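Long-range contacts in uncharacterized protein (Staphylococcus aureus subsp. aureus, PDB 3H04), which is of unknown function but belongs to the alpha/beta-hydrolase clan and is probably a serine hydrolase related to feruloyl esterases: residues Q26-V31 with H59-Q64; C96-F101 with D118-I123. All coordinates share one frame; numbering follows the deposited sequence.

Both contacts join parallel strands of the central sheet, each across a beta-alpha-beta unit. Following the chain, 26-31 runs into strand 30-35, helix 50-56 comes next, and 59-64 returns along strand 60-65. Contact 1 closes there. Helix 75-91 follows before contact 2 opens at 96-101; helix 105-116 then leads to 118-123 on strand 121-125. The two loops are in series, neither nested nor crossed. They meet in the sheet because strands 30-35 and 98-103 are neighbours: V31 O lies 2.8 Å from F99 N, probably a hydrogen bond. The strand order is thus 60-65, 30-35, 98-103, 121-125, part of the alpha/beta-hydrolase core.

Contact 1. Residues Q26-V31 with H59-Q64; sequences QPTKGV and HYDLIQ
K29 and H59 extend side by side in the same direction. The K29 chain is extended until its last torsion, which bends NZ (chi4 87°) over one face of the H59 ring. NZ lies 3.1 Å from H59 ND1, at a poor hydrogen-bond angle. K29 crosses Y60 obliquely, with K29 CB 3.5 Å from Y60 CE1. Y60 OH is hydrogen-bonded to N270 and T273 of helix 256-273. T28 and D61 cross at about a right angle. T28 OG1 stands beside its own backbone N and donates to D61 OD1 at 2.9 Å, meeting the carboxylate from above its plane. The segments belong to the beta-alpha-beta unit of strand 30-35, helix 50-56 and strand 60-65. K29 N gives H59 O a nearly straight bond of 2.7 Å, and D61 N reaches G30 O at 2.9 Å, though G30 O is less surely placed. V31 and D61 form a parallel bridge. D61 is buried and well gripped: OD1 also accepts from A23 N, while OD2 has a salt bridge to K22 and a hydrogen bond to Y93. These donors would be expected to keep D61 ionised, and they tie closing strand 60-65 to the chain around K22 and A23.

Contact 2. Residues C96-F101 with D118-I123; sequences CPIFTF and DIDGVI
Four hydrogen bonds join the segments. Loop residue D120 makes two with I98. D120 OD2 takes I98 N at 2.8 Å through its anti lone pair; D120 N gives 2.8 Å to I98 O. D120 CG sits beside its backbone N (chi1 -57°), turning the carboxylate back to I98. Both backbone polar atoms of T100 bond the neighbouring strand: T100 N donates to G121 O at 3.2 Å, and T100 O accepts from I123 N at 2.8 Å, as in parallel pairing. Among apolar contacts, F101 and I123 cross obliquely, F101 CD1 meeting I123 CG2 at 3.6 Å. F99 CE1 lies 3.7 Å from D120 CB. T100 and V122 share a face and lie side by side; loop residue I119 brings CD1 to 3.4 Å from T100 OG1, a van der Waals contact. The unit is beta-alpha-beta: strand 98-103, helix 105-116, strand 121-125. Strand 98-103 runs into a probable nucleophile elbow at S104, as in alpha/beta hydrolases, and F101 touches it. T100 OG1 is hydrogen-bonded to S110 O of helix 105-116, which covers V122 and I119. Helix 75-91 adds F86 against I98, T100 and I119. Helix 256-273 packs on the F99, F101 and I123 face. Strand 30-35 flanks 98-103.

Contact 1. Residues Q26-V31 with H59-Q64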
loop_
_atom_site.group_PDB
_atom_site.type_symbol
_atom_site.label_atom_id
_atom_site.label_comp_id
_atom_site.label_asym_id
_atom_site.label_seq_id
_atom_site.Cartn_x
_atom_site.Cartn_y
_atom_site.Cartn_z
ATOM N N GLN A 26 -19.725 9.752 16.126
ATOM C CA GLN A 26 -18.699 10.683 16.588
ATOM C C GLN A 26 -18.641 10.641 18.117
ATOM O O GLN A 26 -19.680 10.481 18.763
ATOM C CB GLN A 26 -19.064 12.088 16.088
ATOM C CG GLN A 26 -17.908 13.075 15.871
ATOM C CD GLN A 26 -16.903 12.665 14.817
ATOM O OE1 GLN A 26 -17.194 11.890 13.886
ATOM N NE2 GLN A 26 -15.691 13.199 14.947
ATOM N N PRO A 27 -17.438 10.805 18.706
ATOM C CA PRO A 27 -16.166 11.128 18.074
ATOM C C PRO A 27 -15.390 9.897 17.586
ATOM O O PRO A 27 -15.673 8.765 17.992
ATOM C CB PRO A 27 -15.386 11.842 19.185
ATOM C CG PRO A 27 -16.190 11.634 20.460
ATOM C CD PRO A 27 -17.265 10.639 20.155
ATOM N N THR A 28 -14.396 10.150 16.735
ATOM C CA THR A 28 -13.600 9.091 16.175
ATOM C C THR A 28 -12.825 8.331 17.236
ATOM O O THR A 28 -12.384 8.905 18.227
ATOM C CB THR A 28 -12.591 9.636 15.156
ATOM O OG1 THR A 28 -13.139 10.789 14.502
ATOM C CG2 THR A 28 -12.338 8.613 14.146
ATOM N N LYS A 29 -12.676 7.033 17.032
ATOM C CA LYS A 29 -11.776 6.212 17.847
ATOM C C LYS A 29 -10.320 6.294 17.356
ATOM O O LYS A 29 -9.393 5.912 18.079
ATOM C CB LYS A 29 -12.221 4.747 17.828
ATOM C CG LYS A 29 -13.483 4.418 18.625
ATOM C CD LYS A 29 -13.552 2.894 18.823
ATOM C CE LYS A 29 -14.855 2.413 19.421
ATOM N NZ LYS A 29 -15.896 2.161 18.382
ATOM N N GLY A 30 -10.128 6.757 16.118
ATOM C CA GLY A 30 -8.805 6.766 15.496
ATOM C C GLY A 30 -8.821 7.161 14.022
ATOM O O GLY A 30 -9.865 7.352 13.420
ATOM N N VAL A 31 -7.636 7.271 13.448
ATOM C CA VAL A 31 -7.489 7.640 12.066
ATOM C C VAL A 31 -6.757 6.498 11.380
ATOM O O VAL A 31 -5.722 6.007 11.875
ATOM C CB VAL A 31 -6.712 8.982 11.934
ATOM C CG1 VAL A 31 -5.441 8.941 12.734
ATOM C CG2 VAL A 31 -6.329 9.279 10.483
ATOM N N HIS A 59 -16.530 4.062 13.108
ATOM C CA HIS A 59 -15.929 4.676 14.289
ATOM C C HIS A 59 -14.528 5.247 14.081
ATOM O O HIS A 59 -13.978 5.855 15.001
ATOM C CB HIS A 59 -15.979 3.689 15.445
ATOM C CG HIS A 59 -17.375 3.395 15.909
ATOM N ND1 HIS A 59 -17.881 2.115 16.003
ATOM C CD2 HIS A 59 -18.387 4.228 16.264
ATOM C CE1 HIS A 59 -19.137 2.170 16.422
ATOM N NE2 HIS A 59 -19.470 3.442 16.581
ATOM N N TYR A 60 -13.980 5.090 12.872
ATOM C CA TYR A 60 -12.653 5.586 12.527
ATOM C C TYR A 60 -12.739 6.593 11.381
ATOM O O TYR A 60 -13.614 6.493 10.514
ATOM C CB TYR A 60 -11.725 4.408 12.166
ATOM C CG TYR A 60 -11.515 3.505 13.355
ATOM C CD1 TYR A 60 -10.527 3.778 14.304
ATOM C CD2 TYR A 60 -12.347 2.434 13.590
ATOM C CE1 TYR A 60 -10.360 2.986 15.429
ATOM C CE2 TYR A 60 -12.178 1.640 14.680
ATOM C CZ TYR A 60 -11.191 1.917 15.613
ATOM O OH TYR A 60 -11.064 1.113 16.736
ATOM N N ASP A 61 -11.847 7.579 11.370
ATOM C CA ASP A 61 -11.679 8.392 10.147
ATOM C C ASP A 61 -10.802 7.617 9.186
ATOM O O ASP A 61 -9.892 6.895 9.627
ATOM C CB ASP A 61 -10.997 9.735 10.445
ATOM C CG ASP A 61 -11.901 10.700 11.216
ATOM O OD1 ASP A 61 -12.988 10.283 11.679
ATOM O OD2 ASP A 61 -11.489 11.865 11.347
ATOM N N LEU A 62 -11.089 7.769 7.890
ATOM C CA LEU A 62 -10.355 7.127 6.817
ATOM C C LEU A 62 -9.755 8.220 5.938
ATOM O O LEU A 62 -10.479 9.043 5.416
ATOM C CB LEU A 62 -11.262 6.214 5.975
ATOM C CG LEU A 62 -10.516 5.436 4.886
ATOM C CD1 LEU A 62 -9.492 4.495 5.532
ATOM C CD2 LEU A 62 -11.518 4.659 4.036
ATOM N N ILE A 63 -8.434 8.234 5.819
ATOM C CA ILE A 63 -7.744 9.267 5.044
ATOM C C ILE A 63 -7.033 8.633 3.856
ATOM O O ILE A 63 -6.139 7.837 4.053
ATOM C CB ILE A 63 -6.747 10.002 5.904
ATOM C CG1 ILE A 63 -7.429 10.524 7.160
ATOM C CG2 ILE A 63 -6.144 11.185 5.096
ATOM C CD1 ILE A 63 -7.239 9.724 8.444
ATOM N N GLN A 64 -7.424 8.964 2.633
ATOM C CA GLN A 64 -6.871 8.291 1.465
ATOM C C GLN A 64 -5.757 9.125 0.847
ATOM O O GLN A 64 -6.031 10.199 0.297
ATOM C CB GLN A 64 -8.028 7.957 0.519
ATOM C CG GLN A 64 -8.982 7.097 1.312
ATOM C CD GLN A 64 -10.184 6.619 0.598
ATOM O OE1 GLN A 64 -11.287 6.983 0.992
ATOM N NE2 GLN A 64 -10.013 5.722 -0.387
#

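Contact 2. Residues C96-F101 with D118-I123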
loop_
_atom_site.group_PDB
_atom_site.type_symbol
_atom_site.label_atom_id
_atom_site.label_comp_id
_atom_site.label_asym_id
_atom_site.label_seq_id
_atom_site.Cartn_x
_atom_site.Cartn_y
_atom_site.Cartn_z
ATOM N N CYS A 96 -4.603 11.420 18.981
ATOM C CA CYS A 96 -5.567 10.418 18.555
ATOM C C CYS A 96 -4.861 9.151 17.981
ATOM O O CYS A 96 -3.784 9.268 17.408
ATOM C CB CYS A 96 -6.526 11.111 17.577
ATOM S SG CYS A 96 -7.590 10.009 16.685
ATOM N N PRO A 97 -5.430 7.942 18.190
ATOM C CA PRO A 97 -4.766 6.752 17.647
ATOM C C PRO A 97 -4.685 6.834 16.142
ATOM O O PRO A 97 -5.622 7.305 15.522
ATOM C CB PRO A 97 -5.694 5.607 18.064
ATOM C CG PRO A 97 -6.326 6.140 19.390
ATOM C CD PRO A 97 -6.584 7.578 19.035
ATOM N N ILE A 98 -3.579 6.378 15.573
ATOM C CA ILE A 98 -3.381 6.437 14.123
ATOM C C ILE A 98 -2.843 5.088 13.603
ATOM O O ILE A 98 -1.979 4.460 14.239
ATOM C CB ILE A 98 -2.512 7.685 13.756
ATOM C CG1 ILE A 98 -2.460 7.926 12.255
ATOM C CG2 ILE A 98 -1.121 7.608 14.375
ATOM C CD1 ILE A 98 -2.009 9.373 11.884
ATOM N N PHE A 99 -3.388 4.658 12.459
ATOM C CA PHE A 99 -3.038 3.419 11.809
ATOM C C PHE A 99 -2.729 3.625 10.319
ATOM O O PHE A 99 -3.290 4.526 9.675
ATOM C CB PHE A 99 -4.222 2.453 11.925
ATOM C CG PHE A 99 -4.692 2.258 13.351
ATOM C CD1 PHE A 99 -4.105 1.305 14.143
ATOM C CD2 PHE A 99 -5.678 3.072 13.899
ATOM C CE1 PHE A 99 -4.509 1.131 15.457
ATOM C CE2 PHE A 99 -6.065 2.913 15.181
ATOM C CZ PHE A 99 -5.502 1.929 15.959
ATOM N N THR A 100 -1.910 2.734 9.775
ATOM C CA THR A 100 -1.701 2.674 8.318
ATOM C C THR A 100 -2.360 1.404 7.794
ATOM O O THR A 100 -2.343 0.341 8.443
ATOM C CB THR A 100 -0.230 2.783 7.928
ATOM O OG1 THR A 100 0.558 1.754 8.575
ATOM C CG2 THR A 100 0.325 4.203 8.328
ATOM N N PHE A 101 -3.009 1.537 6.653
ATOM C CA PHE A 101 -3.741 0.459 6.010
ATOM C C PHE A 101 -3.314 0.549 4.580
ATOM O O PHE A 101 -3.586 1.569 3.949
ATOM C CB PHE A 101 -5.253 0.658 6.166
ATOM C CG PHE A 101 -6.086 -0.248 5.289
ATOM C CD1 PHE A 101 -5.601 -1.469 4.870
ATOM C CD2 PHE A 101 -7.352 0.148 4.876
ATOM C CE1 PHE A 101 -6.369 -2.339 4.096
ATOM C CE2 PHE A 101 -8.125 -0.687 4.057
ATOM C CZ PHE A 101 -7.651 -1.935 3.683
ATOM N N ASP A 118 5.781 6.942 14.691
ATOM C CA ASP A 118 5.224 6.229 15.810
ATOM C C ASP A 118 3.725 6.124 15.616
ATOM O O ASP A 118 3.026 7.128 15.675
ATOM C CB ASP A 118 5.577 6.961 17.115
ATOM C CG ASP A 118 7.054 6.824 17.468
ATOM O OD1 ASP A 118 7.604 5.686 17.340
ATOM O OD2 ASP A 118 7.674 7.863 17.818
ATOM N N ILE A 119 3.239 4.926 15.296
ATOM C CA ILE A 119 1.803 4.706 15.050
ATOM C C ILE A 119 1.285 3.544 15.875
ATOM O O ILE A 119 2.065 2.811 16.464
ATOM C CB ILE A 119 1.506 4.486 13.535
ATOM C CG1 ILE A 119 1.964 3.127 13.045
ATOM C CG2 ILE A 119 2.125 5.660 12.691
ATOM C CD1 ILE A 119 1.721 2.909 11.574
ATOM N N ASP A 120 -0.024 3.324 15.867
ATOM C CA ASP A 120 -0.639 2.330 16.781
ATOM C C ASP A 120 -0.900 0.950 16.196
ATOM O O ASP A 120 -1.186 -0.010 16.918
ATOM C CB ASP A 120 -1.912 2.935 17.341
ATOM C CG ASP A 120 -1.618 4.232 18.039
ATOM O OD1 ASP A 120 -1.137 4.140 19.157
ATOM O OD2 ASP A 120 -1.758 5.327 17.450
ATOM N N GLY A 121 -0.774 0.839 14.884
ATOM C CA GLY A 121 -0.961 -0.440 14.216
ATOM C C GLY A 121 -0.909 -0.329 12.717
ATOM O O GLY A 121 -1.002 0.763 12.168
ATOM N N VAL A 122 -0.785 -1.486 12.057
ATOM C CA VAL A 122 -0.712 -1.557 10.608
ATOM C C VAL A 122 -1.621 -2.652 10.105
ATOM O O VAL A 122 -1.650 -3.763 10.697
ATOM C CB VAL A 122 0.734 -1.940 10.091
ATOM C CG1 VAL A 122 0.714 -2.084 8.525
ATOM C CG2 VAL A 122 1.746 -0.882 10.518
ATOM N N ILE A 123 -2.370 -2.343 9.044
ATOM C CA ILE A 123 -3.196 -3.305 8.337
ATOM C C ILE A 123 -2.540 -3.540 6.989
ATOM O O ILE A 123 -2.401 -2.606 6.219
ATOM C CB ILE A 123 -4.616 -2.822 8.145
ATOM C CG1 ILE A 123 -5.166 -2.278 9.482
ATOM C CG2 ILE A 123 -5.474 -3.945 7.489
ATOM C CD1 ILE A 123 -6.183 -1.201 9.304
#